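Local coordinates for endoribonuclease MazF4 (Mycobacterium tuberculosis, PDB 5XE2), which cleaves single-stranded mRNA within the sequence UCGCU as the toxin of a type II toxin-antitoxin pair, its growth-inhibiting effect being neutralised by the cognate antitoxin MazE4, at residues Asn29-Asn32 and Val38-Val41; Lys21-Val26 and Glu72-Asp77; Pro6-Val11 and Lys93-Leu98; Thr45-Ile50 and Thr63-Ala68. All coordinates share one frame; numbering follows the deposited sequence.

Contact 1 (Asn29-Asn32 and Val38-Val41); sequences NARN and VVAV
R31 and N32, on the short helix 29-34, pack against V38 and V39 at the start of strand 37-44: a buried contact of polar side chains with valines, made where the chain leaves the helix and turns back into the sheet. Backbones come closest at N32 and V38, whose CA atoms are 5.6 Å apart. The R31 chain leaves with CG anti to its own N (chi1 -179°) and bends at chi2, which lays the guanidinium over the backbone of V38 and V39. V39 N sits above the centre of one face, and R31 NH1 lies 3.4 Å from V39 CG2. N32 brings its amide oxygen to the other valine, OD1 standing 3.3 Å from V38 CG1. Valine suits both places, being a strand former whose branched methyls can lie against a flat group close to the backbone. No hydrogen bond crosses between the two segments, and the polar ends are satisfied by others: R31 forms a salt bridge with D37 and gives NH1 to the carbonyl of D69 of the second subunit, while N32 OD1 pairs with the S27 hydroxyl. The valines thus pack against polar groups already engaged, and the pairing with D37, outside both segments, probably offsets the cost of burying the arginine's charge.

Contact 2 (Lys21-Val26 and Glu72-Asp77); sequences KPWLIV and ETLGKD
W23 has the most surface buried here, and its indole meets two side chains of strand 65-75, L74 and E72, at different parts of the ring system. L74 lies over one face. Its CD2 methyl stands 4.3 Å from the centroid of the W23 five-membered ring, 23° off the ring normal, a CH-pi contact displaced toward the rim, with W23 CG its nearest ring atom. A branched leucine suits this place because a single methyl can settle on the indole while the rest of the side chain stays clear. E72 meets the far, six-membered end of the ring system: W23 CH2 is 3.5 Å from E72 CD, and the aliphatic CB of E72 lies 3.9 Å from W23 CZ3. The carboxylate and ring planes are 53° apart, so the two groups do not stack. Extended beyond CG (chi2 -170°), the glutamate runs its methylenes past the indole and carries its acid group on to N70, whose ND2 is hydrogen-bonded to E72 OE2. The strands themselves are not paired, the nearest CA atoms, of W23 and E72, being 9.2 Å apart. Strand 37-44 lies between them in the antiparallel sheet, with A40 touching W23, so the indole reaches across an intervening strand. L16 covers both W23 and E72, and C14 of strand 10-14 touches W23 and L74.

Contact 3 (Pro6-Val11 and Lys93-Leu98); sequences PLRGQV and KINTAL
R8 reaches from the loop before strand 10-14 to helix 88-101, where its guanidinium meets the amide oxygen of N95. The chain gets there by being almost fully stretched: CG is anti to the backbone N (chi1 -163°), and the next two torsions keep it extended as far as NE. Both terminal nitrogens then address one acceptor. NH2 gives the stronger bond, 2.7 Å to N95 OD1 with an N-H...O angle of 151°, whereas the bond from NH1 to the same oxygen, at 3.1 Å, is weak. N95 OD1 lies at the guanidinium edge, in its plane, although the amide itself is turned, the two planes being 40° apart. On the helix, N95 has CG anti to its carbonyl carbon, which swings the amide out toward the arginine. A short, flat amide offers a neutral acceptor here, and a long arginine can span the gap to it. The loop that presents R8 is a type II beta turn from L7 to Q10, closed by the Q10 N to L7 O bond. R8 and G9 occupy its central positions, and the positive phi of G9 would bring a CB up against the carbonyl oxygen of R8, so glycine suits the position. Through this turn the start of the sheet is tied to the C-terminal helix of the MazF fold. Packing adds to the polar grip, for the L98 methyl CD1 lies 3.9 Å from R8 NH2. R8 NE is held by the carbonyl of V26, NH2 also makes a weak hydrogen bond to the carbonyl of L102 of the second subunit, and L104 of that subunit packs on R8, N95 and L98.

Contact 4 (Thr45-Ile50 and Thr63-Ala68); sequences TTRRTI and TGYVNA
T45 and G64 bring the two backbones together, their CA atoms 4.6 Å apart, where the chain leaves strand 37-44 for an irregular loop and enters strand 65-75. Segment 45-50 has no regular secondary structure, and no hydrogen bond joins it to 63-68. G64 adopts a positive phi (88°), at which a CB would be jammed against the carbonyl oxygen of T63; glycine, lacking that atom, suits the approach to the strand. The next residue, Y65, carries most of the contact. With CG anti to its carbonyl carbon (chi1 -56°), its ring projects from the strand under the loop, which wraps over it. R47 lies across one face: its CA is 3.9 Å from the Y65 ring centroid and 18° off the normal, a CH-pi contact offset toward the rim. The arginine chain then runs out extended past the phenol, R47 CG coming within 3.3 Å of Y65 OH, so the aliphatic part makes the closest approach, with R47 NE a little farther from the hydroxyl. Further back along the ring, T46 O approaches Y65 CD1 to 3.2 Å, obliquely to the plane. Tyrosine fits because its broad face supports a backbone while its hydroxyl can stay near the surface, and the long methylene chain of R47 covers the phenol. On the strand side Y65 also touches W53 and A55, and R48 makes a cation-pi contact with W53. The contact folds the loop between strands 37-44 and 53-55 over an aromatic residue of strand 65-75, next to the outermost strand 53-55 in the SH3-like sheet of the PemK/MazF family.

How the contacts relate
The four contacts follow the antiparallel sheet and the helices packed on it. Contacts 1 and 2, with centres about 8 Å apart, interlock through strand 37-44, which pairs with 65-75 through V38 and L74 and with 21-25 through V41 and L24. Contact 3 lies about 9 Å from contact 1, centre to centre, and N29 OD1 accepts the backbone N-H of R8. Contact 4 is remote from contact 1, at about 21 Å between centres and across the chain's middle, yet V41 still packs on V66. A97 and L98 of helix 88-101 meet A68, joining contacts 3 and 4. Contacts 1, 2 and 3 all touch the second subunit, whereas contact 4 does not.

Contact 1 (Asn29-Asn32 and Val38-Val41)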
loop_
_atom_site.group_PDB
_atom_site.type_symbol
_atom_site.label_atom_id
_atom_site.label_comp_id
_atom_site.label_asym_id
_atom_site.label_seq_id
_atom_site.Cartn_x
_atom_site.Cartn_y
_atom_site.Cartn_z
ATOM N N ASN A 29 3.004 -12.010 -6.532
ATOM C CA ASN A 29 2.218 -13.007 -7.268
ATOM C C ASN A 29 1.679 -14.200 -6.465
ATOM O O ASN A 29 0.624 -14.736 -6.798
ATOM C CB ASN A 29 3.002 -13.491 -8.501
ATOM C CG ASN A 29 3.067 -12.436 -9.592
ATOM O OD1 ASN A 29 2.214 -11.550 -9.654
ATOM N ND2 ASN A 29 4.075 -12.520 -10.453
ATOM N N ALA A 30 2.380 -14.611 -5.415
ATOM C CA ALA A 30 1.879 -15.683 -4.534
ATOM C C ALA A 30 0.570 -15.244 -3.829
ATOM O O ALA A 30 -0.439 -15.958 -3.850
ATOM C CB ALA A 30 2.952 -16.076 -3.517
ATOM N N ARG A 31 0.584 -14.044 -3.250
ATOM C CA ARG A 31 -0.613 -13.454 -2.642
ATOM C C ARG A 31 -1.714 -13.271 -3.689
ATOM O O ARG A 31 -2.886 -13.571 -3.416
ATOM C CB ARG A 31 -0.279 -12.117 -1.955
ATOM C CG ARG A 31 -1.452 -11.407 -1.267
ATOM C CD ARG A 31 -2.184 -10.438 -2.199
ATOM N NE ARG A 31 -3.239 -9.673 -1.536
ATOM C CZ ARG A 31 -3.051 -8.588 -0.777
ATOM N NH1 ARG A 31 -1.828 -8.098 -0.544
ATOM N NH2 ARG A 31 -4.110 -7.978 -0.232
ATOM N N ASN A 32 -1.344 -12.804 -4.880
ATOM C CA ASN A 32 -2.337 -12.571 -5.939
ATOM C C ASN A 32 -3.026 -13.851 -6.431
ATOM O O ASN A 32 -4.198 -13.817 -6.811
ATOM C CB ASN A 32 -1.726 -11.864 -7.145
ATOM C CG ASN A 32 -1.166 -10.489 -6.823
ATOM O OD1 ASN A 32 -1.589 -9.826 -5.878
ATOM N ND2 ASN A 32 -0.211 -10.052 -7.626
ATOM N N VAL A 38 -6.030 -8.183 -3.934
ATOM C CA VAL A 38 -4.719 -7.706 -4.373
ATOM C C VAL A 38 -4.513 -6.286 -3.853
ATOM O O VAL A 38 -5.455 -5.642 -3.391
ATOM C CB VAL A 38 -4.605 -7.681 -5.914
ATOM C CG1 VAL A 38 -4.771 -9.081 -6.499
ATOM C CG2 VAL A 38 -5.600 -6.699 -6.545
ATOM N N VAL A 39 -3.280 -5.811 -3.950
ATOM C CA VAL A 39 -2.955 -4.420 -3.696
ATOM C C VAL A 39 -2.541 -3.785 -5.015
ATOM O O VAL A 39 -1.829 -4.399 -5.821
ATOM C CB VAL A 39 -1.866 -4.257 -2.624
ATOM C CG1 VAL A 39 -1.479 -2.796 -2.455
ATOM C CG2 VAL A 39 -2.359 -4.817 -1.303
ATOM N N ALA A 40 -3.026 -2.561 -5.221
ATOM C CA ALA A 40 -2.811 -1.828 -6.448
ATOM C C ALA A 40 -2.600 -0.337 -6.195
ATOM O O ALA A 40 -2.966 0.199 -5.137
ATOM C CB ALA A 40 -4.000 -2.040 -7.376
ATOM N N VAL A 41 -2.005 0.314 -7.191
ATOM C CA VAL A 41 -1.828 1.762 -7.214
ATOM C C VAL A 41 -2.507 2.363 -8.439
ATOM O O VAL A 41 -2.632 1.717 -9.503
ATOM C CB VAL A 41 -0.347 2.193 -7.191
ATOM C CG1 VAL A 41 0.275 1.883 -5.835
ATOM C CG2 VAL A 41 0.449 1.558 -8.327
#

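Contact 2 (Lys21-Val26 and Glu72-Asp77)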
loop_
_atom_site.group_PDB
_atom_site.type_symbol
_atom_site.label_atom_id
_atom_site.label_comp_id
_atom_site.label_asym_id
_atom_site.label_seq_id
_atom_site.Cartn_x
_atom_site.Cartn_y
_atom_site.Cartn_z
ATOM N N LYS A 21 -11.571 3.605 -13.020
ATOM C CA LYS A 21 -10.239 4.053 -13.423
ATOM C C LYS A 21 -9.259 2.862 -13.402
ATOM O O LYS A 21 -9.566 1.829 -12.802
ATOM C CB LYS A 21 -9.772 5.205 -12.519
ATOM C CG LYS A 21 -10.492 6.536 -12.806
ATOM C CD LYS A 21 -9.538 7.711 -13.014
ATOM C CE LYS A 21 -9.925 8.573 -14.213
ATOM N NZ LYS A 21 -8.884 9.601 -14.506
ATOM N N PRO A 22 -8.106 2.993 -14.091
ATOM C CA PRO A 22 -7.118 1.912 -14.133
ATOM C C PRO A 22 -6.245 1.827 -12.890
ATOM O O PRO A 22 -5.832 2.855 -12.347
ATOM C CB PRO A 22 -6.271 2.240 -15.368
ATOM C CG PRO A 22 -6.428 3.697 -15.582
ATOM C CD PRO A 22 -7.744 4.110 -14.985
ATOM N N TRP A 23 -5.978 0.594 -12.466
ATOM C CA TRP A 23 -5.166 0.308 -11.295
ATOM C C TRP A 23 -4.099 -0.703 -11.668
ATOM O O TRP A 23 -4.387 -1.692 -12.337
ATOM C CB TRP A 23 -6.028 -0.252 -10.162
ATOM C CG TRP A 23 -6.947 0.741 -9.538
ATOM C CD1 TRP A 23 -8.185 1.106 -9.985
ATOM C CD2 TRP A 23 -6.715 1.500 -8.339
ATOM N NE1 TRP A 23 -8.740 2.041 -9.141
ATOM C CE2 TRP A 23 -7.860 2.304 -8.125
ATOM C CE3 TRP A 23 -5.652 1.580 -7.428
ATOM C CZ2 TRP A 23 -7.975 3.178 -7.035
ATOM C CZ3 TRP A 23 -5.762 2.448 -6.345
ATOM C CH2 TRP A 23 -6.922 3.233 -6.158
ATOM N N LEU A 24 -2.876 -0.444 -11.212
ATOM C CA LEU A 24 -1.732 -1.318 -11.435
ATOM C C LEU A 24 -1.487 -2.230 -10.234
ATOM O O LEU A 24 -1.271 -1.733 -9.119
ATOM C CB LEU A 24 -0.481 -0.484 -11.673
ATOM C CG LEU A 24 0.836 -1.270 -11.678
ATOM C CD1 LEU A 24 0.965 -2.084 -12.947
ATOM C CD2 LEU A 24 2.027 -0.354 -11.509
ATOM N N ILE A 25 -1.434 -3.539 -10.482
ATOM C CA ILE A 25 -1.227 -4.532 -9.412
ATOM C C ILE A 25 0.222 -4.452 -8.908
ATOM O O ILE A 25 1.160 -4.608 -9.694
ATOM C CB ILE A 25 -1.482 -5.982 -9.895
ATOM C CG1 ILE A 25 -2.882 -6.148 -10.521
ATOM C CG2 ILE A 25 -1.276 -6.976 -8.746
ATOM C CD1 ILE A 25 -4.032 -5.773 -9.613
ATOM N N VAL A 26 0.392 -4.217 -7.605
ATOM C CA VAL A 26 1.734 -4.173 -6.985
ATOM C C VAL A 26 2.003 -5.244 -5.918
ATOM O O VAL A 26 3.150 -5.416 -5.494
ATOM C CB VAL A 26 2.072 -2.760 -6.454
ATOM C CG1 VAL A 26 2.158 -1.781 -7.627
ATOM C CG2 VAL A 26 1.047 -2.270 -5.435
ATOM N N GLU A 72 -4.107 0.888 -2.590
ATOM C CA GLU A 72 -5.367 0.320 -2.090
ATOM C C GLU A 72 -5.447 -1.186 -2.268
ATOM O O GLU A 72 -4.776 -1.766 -3.119
ATOM C CB GLU A 72 -6.558 0.999 -2.778
ATOM C CG GLU A 72 -6.684 2.463 -2.389
ATOM C CD GLU A 72 -7.966 3.122 -2.830
ATOM O OE1 GLU A 72 -8.956 2.407 -3.104
ATOM O OE2 GLU A 72 -7.978 4.377 -2.912
ATOM N N THR A 73 -6.274 -1.809 -1.438
ATOM C CA THR A 73 -6.552 -3.217 -1.524
ATOM C C THR A 73 -7.850 -3.388 -2.328
ATOM O O THR A 73 -8.883 -2.834 -1.965
ATOM C CB THR A 73 -6.686 -3.838 -0.119
ATOM O OG1 THR A 73 -5.474 -3.627 0.614
ATOM C CG2 THR A 73 -6.958 -5.346 -0.198
ATOM N N LEU A 74 -7.778 -4.154 -3.417
ATOM C CA LEU A 74 -8.928 -4.417 -4.286
ATOM C C LEU A 74 -9.345 -5.890 -4.218
ATOM O O LEU A 74 -8.506 -6.784 -4.268
ATOM C CB LEU A 74 -8.588 -4.051 -5.736
ATOM C CG LEU A 74 -8.571 -2.572 -6.146
ATOM C CD1 LEU A 74 -7.587 -1.746 -5.337
ATOM C CD2 LEU A 74 -8.252 -2.445 -7.625
ATOM N N GLY A 75 -10.648 -6.132 -4.101
ATOM C CA GLY A 75 -11.196 -7.475 -4.232
ATOM C C GLY A 75 -11.029 -7.932 -5.674
ATOM O O GLY A 75 -11.064 -7.118 -6.604
ATOM N N LYS A 76 -10.816 -9.230 -5.862
ATOM C CA LYS A 76 -10.701 -9.819 -7.200
ATOM C C LYS A 76 -11.953 -9.594 -8.026
ATOM O O LYS A 76 -11.864 -9.361 -9.222
ATOM C CB LYS A 76 -10.401 -11.314 -7.107
ATOM C CG LYS A 76 -8.952 -11.586 -6.796
ATOM C CD LYS A 76 -8.632 -13.065 -6.749
ATOM C CE LYS A 76 -7.148 -13.226 -6.477
ATOM N NZ LYS A 76 -6.725 -14.650 -6.395
ATOM N N ASP A 77 -13.105 -9.670 -7.360
ATOM C CA ASP A 77 -14.419 -9.286 -7.917
ATOM C C ASP A 77 -14.524 -7.839 -8.447
ATOM O O ASP A 77 -15.356 -7.557 -9.310
ATOM C CB ASP A 77 -15.536 -9.541 -6.879
ATOM C CG ASP A 77 -15.316 -8.786 -5.556
ATOM O OD1 ASP A 77 -14.165 -8.741 -5.063
ATOM O OD2 ASP A 77 -16.301 -8.260 -4.996
#

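Contact 3 (Pro6-Val11 and Lys93-Leu98)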
loop_
_atom_site.group_PDB
_atom_site.type_symbol
_atom_site.label_atom_id
_atom_site.label_comp_id
_atom_site.label_asym_id
_atom_site.label_seq_id
_atom_site.Cartn_x
_atom_site.Cartn_y
_atom_site.Cartn_z
ATOM N N PRO A 6 -4.398 -12.645 -10.859
ATOM C CA PRO A 6 -3.724 -11.492 -11.465
ATOM C C PRO A 6 -2.229 -11.457 -11.155
ATOM O O PRO A 6 -1.778 -12.049 -10.172
ATOM C CB PRO A 6 -4.456 -10.284 -10.862
ATOM C CG PRO A 6 -5.159 -10.805 -9.663
ATOM C CD PRO A 6 -5.468 -12.240 -9.930
ATOM N N LEU A 7 -1.481 -10.766 -12.006
ATOM C CA LEU A 7 -0.028 -10.686 -11.902
ATOM C C LEU A 7 0.464 -9.269 -11.623
ATOM O O LEU A 7 -0.090 -8.281 -12.131
ATOM C CB LEU A 7 0.616 -11.216 -13.190
ATOM C CG LEU A 7 0.247 -12.654 -13.563
ATOM C CD1 LEU A 7 0.734 -12.985 -14.967
ATOM C CD2 LEU A 7 0.835 -13.627 -12.549
ATOM N N ARG A 8 1.533 -9.184 -10.837
ATOM C CA ARG A 8 2.218 -7.924 -10.580
ATOM C C ARG A 8 2.604 -7.289 -11.920
ATOM O O ARG A 8 3.041 -7.992 -12.837
ATOM C CB ARG A 8 3.451 -8.156 -9.717
ATOM C CG ARG A 8 3.988 -6.898 -9.075
ATOM C CD ARG A 8 4.987 -7.205 -7.975
ATOM N NE ARG A 8 5.321 -5.991 -7.239
ATOM C CZ ARG A 8 6.197 -5.058 -7.620
ATOM N NH1 ARG A 8 6.882 -5.162 -8.762
ATOM N NH2 ARG A 8 6.392 -3.998 -6.839
ATOM N N GLY A 9 2.368 -5.985 -12.054
ATOM C CA GLY A 9 2.634 -5.276 -13.311
ATOM C C GLY A 9 1.453 -5.162 -14.270
ATOM O O GLY A 9 1.503 -4.366 -15.206
ATOM N N GLN A 10 0.398 -5.948 -14.054
ATOM C CA GLN A 10 -0.817 -5.848 -14.865
ATOM C C GLN A 10 -1.694 -4.685 -14.431
ATOM O O GLN A 10 -1.696 -4.296 -13.250
ATOM C CB GLN A 10 -1.622 -7.133 -14.794
ATOM C CG GLN A 10 -0.902 -8.331 -15.391
ATOM C CD GLN A 10 -1.748 -9.591 -15.358
ATOM O OE1 GLN A 10 -2.666 -9.724 -14.542
ATOM N NE2 GLN A 10 -1.421 -10.546 -16.235
ATOM N N VAL A 11 -2.462 -4.162 -15.391
ATOM C CA VAL A 11 -3.347 -3.016 -15.184
ATOM C C VAL A 11 -4.786 -3.410 -15.515
ATOM O O VAL A 11 -5.057 -3.936 -16.599
ATOM C CB VAL A 11 -2.915 -1.797 -16.042
ATOM C CG1 VAL A 11 -3.886 -0.631 -15.866
ATOM C CG2 VAL A 11 -1.502 -1.356 -15.681
ATOM N N LYS A 93 11.106 1.538 -11.594
ATOM C CA LYS A 93 10.810 2.899 -11.123
ATOM C C LYS A 93 9.658 2.877 -10.126
ATOM O O LYS A 93 9.693 3.575 -9.121
ATOM C CB LYS A 93 10.433 3.828 -12.281
ATOM C CG LYS A 93 11.532 4.074 -13.301
ATOM C CD LYS A 93 11.026 4.965 -14.427
ATOM C CE LYS A 93 11.906 4.875 -15.653
ATOM N NZ LYS A 93 11.364 5.688 -16.783
ATOM N N ILE A 94 8.636 2.076 -10.423
ATOM C CA ILE A 94 7.496 1.924 -9.521
ATOM C C ILE A 94 7.932 1.332 -8.183
ATOM O O ILE A 94 7.457 1.781 -7.145
ATOM C CB ILE A 94 6.340 1.123 -10.168
ATOM C CG1 ILE A 94 5.723 1.945 -11.302
ATOM C CG2 ILE A 94 5.265 0.764 -9.137
ATOM C CD1 ILE A 94 4.972 1.121 -12.321
ATOM N N ASN A 95 8.850 0.360 -8.194
ATOM C CA ASN A 95 9.365 -0.193 -6.930
ATOM C C ASN A 95 9.978 0.873 -6.036
ATOM O O ASN A 95 9.748 0.881 -4.829
ATOM C CB ASN A 95 10.407 -1.280 -7.162
ATOM C CG ASN A 95 9.848 -2.495 -7.869
ATOM O OD1 ASN A 95 8.642 -2.772 -7.834
ATOM N ND2 ASN A 95 10.731 -3.238 -8.512
ATOM N N THR A 96 10.761 1.766 -6.634
ATOM C CA THR A 96 11.416 2.842 -5.888
ATOM C C THR A 96 10.376 3.824 -5.363
ATOM O O THR A 96 10.450 4.240 -4.207
ATOM C CB THR A 96 12.455 3.575 -6.762
ATOM O OG1 THR A 96 13.387 2.613 -7.264
ATOM C CG2 THR A 96 13.211 4.634 -5.956
ATOM N N ALA A 97 9.415 4.173 -6.222
ATOM C CA ALA A 97 8.326 5.079 -5.860
ATOM C C ALA A 97 7.487 4.551 -4.676
ATOM O O ALA A 97 7.179 5.295 -3.735
ATOM C CB ALA A 97 7.445 5.336 -7.075
ATOM N N LEU A 98 7.123 3.271 -4.727
ATOM C CA LEU A 98 6.429 2.612 -3.614
ATOM C C LEU A 98 7.231 2.651 -2.307
ATOM O O LEU A 98 6.682 2.958 -1.247
ATOM C CB LEU A 98 6.113 1.162 -3.971
ATOM C CG LEU A 98 5.044 0.890 -5.027
ATOM C CD1 LEU A 98 5.103 -0.566 -5.445
ATOM C CD2 LEU A 98 3.656 1.236 -4.500
#

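Contact 4 (Thr45-Ile50 and Thr63-Ala68)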
loop_
_atom_site.group_PDB
_atom_site.type_symbol
_atom_site.label_atom_id
_atom_site.label_comp_id
_atom_site.label_asym_id
_atom_site.label_seq_id
_atom_site.Cartn_x
_atom_site.Cartn_y
_atom_site.Cartn_z
ATOM N N THR A 45 -4.255 10.394 -15.521
ATOM C CA THR A 45 -3.827 11.306 -16.576
ATOM C C THR A 45 -3.220 12.561 -15.961
ATOM O O THR A 45 -2.541 13.322 -16.664
ATOM C CB THR A 45 -4.998 11.735 -17.474
ATOM O OG1 THR A 45 -5.972 12.428 -16.687
ATOM C CG2 THR A 45 -5.646 10.530 -18.137
ATOM N N THR A 46 -3.471 12.786 -14.665
ATOM C CA THR A 46 -2.901 13.923 -13.964
ATOM C C THR A 46 -1.390 13.802 -14.006
ATOM O O THR A 46 -0.835 12.729 -13.767
ATOM C CB THR A 46 -3.373 14.014 -12.498
ATOM O OG1 THR A 46 -4.801 14.043 -12.459
ATOM C CG2 THR A 46 -2.838 15.266 -11.829
ATOM N N ARG A 47 -0.749 14.908 -14.346
ATOM C CA ARG A 47 0.685 14.977 -14.491
ATOM C C ARG A 47 1.274 15.669 -13.273
ATOM O O ARG A 47 0.818 16.749 -12.897
ATOM C CB ARG A 47 1.028 15.770 -15.745
ATOM C CG ARG A 47 2.508 16.026 -15.929
ATOM C CD ARG A 47 2.746 16.757 -17.227
ATOM N NE ARG A 47 4.168 16.991 -17.437
ATOM C CZ ARG A 47 4.680 17.609 -18.498
ATOM N NH1 ARG A 47 3.886 18.071 -19.467
ATOM N NH2 ARG A 47 5.999 17.766 -18.587
ATOM N N ARG A 48 2.256 15.023 -12.649
ATOM C CA ARG A 48 3.108 15.654 -11.640
ATOM C C ARG A 48 4.529 15.129 -11.762
ATOM O O ARG A 48 4.744 14.034 -12.274
ATOM C CB ARG A 48 2.562 15.397 -10.244
ATOM C CG ARG A 48 1.199 16.031 -10.047
ATOM C CD ARG A 48 0.737 15.900 -8.633
ATOM N NE ARG A 48 1.551 16.700 -7.730
ATOM C CZ ARG A 48 1.530 16.584 -6.407
ATOM N NH1 ARG A 48 0.749 15.685 -5.820
ATOM N NH2 ARG A 48 2.307 17.363 -5.665
ATOM N N THR A 49 5.490 15.926 -11.312
ATOM C CA THR A 49 6.909 15.578 -11.418
ATOM C C THR A 49 7.485 15.467 -10.004
ATOM O O THR A 49 8.262 16.316 -9.560
ATOM C CB THR A 49 7.699 16.605 -12.287
ATOM O OG1 THR A 49 8.066 17.753 -11.508
ATOM C CG2 THR A 49 6.875 17.061 -13.498
ATOM N N ILE A 50 7.073 14.417 -9.298
ATOM C CA ILE A 50 7.486 14.189 -7.908
ATOM C C ILE A 50 7.948 12.734 -7.728
ATOM O O ILE A 50 7.546 11.873 -8.506
ATOM C CB ILE A 50 6.364 14.565 -6.906
ATOM C CG1 ILE A 50 5.096 13.728 -7.131
ATOM C CG2 ILE A 50 6.039 16.046 -7.026
ATOM C CD1 ILE A 50 4.009 13.972 -6.099
ATOM N N THR A 63 -0.658 5.256 -21.605
ATOM C CA THR A 63 -0.114 6.593 -21.347
ATOM C C THR A 63 -0.444 7.002 -19.899
ATOM O O THR A 63 -1.045 6.226 -19.145
ATOM C CB THR A 63 -0.624 7.621 -22.388
ATOM O OG1 THR A 63 0.214 8.785 -22.372
ATOM C CG2 THR A 63 -2.067 8.040 -22.134
ATOM N N GLY A 64 -0.035 8.208 -19.510
ATOM C CA GLY A 64 -0.321 8.719 -18.172
ATOM C C GLY A 64 0.721 8.356 -17.125
ATOM O O GLY A 64 1.894 8.125 -17.451
ATOM N N TYR A 65 0.289 8.342 -15.861
ATOM C CA TYR A 65 1.197 8.344 -14.719
ATOM C C TYR A 65 0.684 7.418 -13.637
ATOM O O TYR A 65 -0.526 7.318 -13.436
ATOM C CB TYR A 65 1.328 9.764 -14.133
ATOM C CG TYR A 65 1.777 10.785 -15.150
ATOM C CD1 TYR A 65 0.855 11.340 -16.045
ATOM C CD2 TYR A 65 3.117 11.179 -15.248
ATOM C CE1 TYR A 65 1.246 12.253 -17.005
ATOM C CE2 TYR A 65 3.520 12.108 -16.207
ATOM C CZ TYR A 65 2.575 12.635 -17.084
ATOM O OH TYR A 65 2.919 13.553 -18.054
ATOM N N VAL A 66 1.609 6.763 -12.936
ATOM C CA VAL A 66 1.281 5.947 -11.772
ATOM C C VAL A 66 1.443 6.811 -10.520
ATOM O O VAL A 66 2.508 7.402 -10.309
ATOM C CB VAL A 66 2.174 4.681 -11.698
ATOM C CG1 VAL A 66 2.017 3.957 -10.368
ATOM C CG2 VAL A 66 1.853 3.748 -12.861
ATOM N N ASN A 67 0.380 6.908 -9.721
ATOM C CA ASN A 67 0.447 7.555 -8.399
ATOM C C ASN A 67 0.695 6.499 -7.306
ATOM O O ASN A 67 -0.245 5.861 -6.811
ATOM C CB ASN A 67 -0.832 8.352 -8.136
ATOM C CG ASN A 67 -0.871 8.980 -6.745
ATOM O OD1 ASN A 67 0.113 8.979 -6.009
ATOM N ND2 ASN A 67 -2.031 9.509 -6.378
ATOM N N ALA A 68 1.963 6.322 -6.937
ATOM C CA ALA A 68 2.360 5.331 -5.918
ATOM C C ALA A 68 1.995 5.732 -4.491
ATOM O O ALA A 68 2.099 4.905 -3.588
ATOM C CB ALA A 68 3.852 5.029 -6.008
#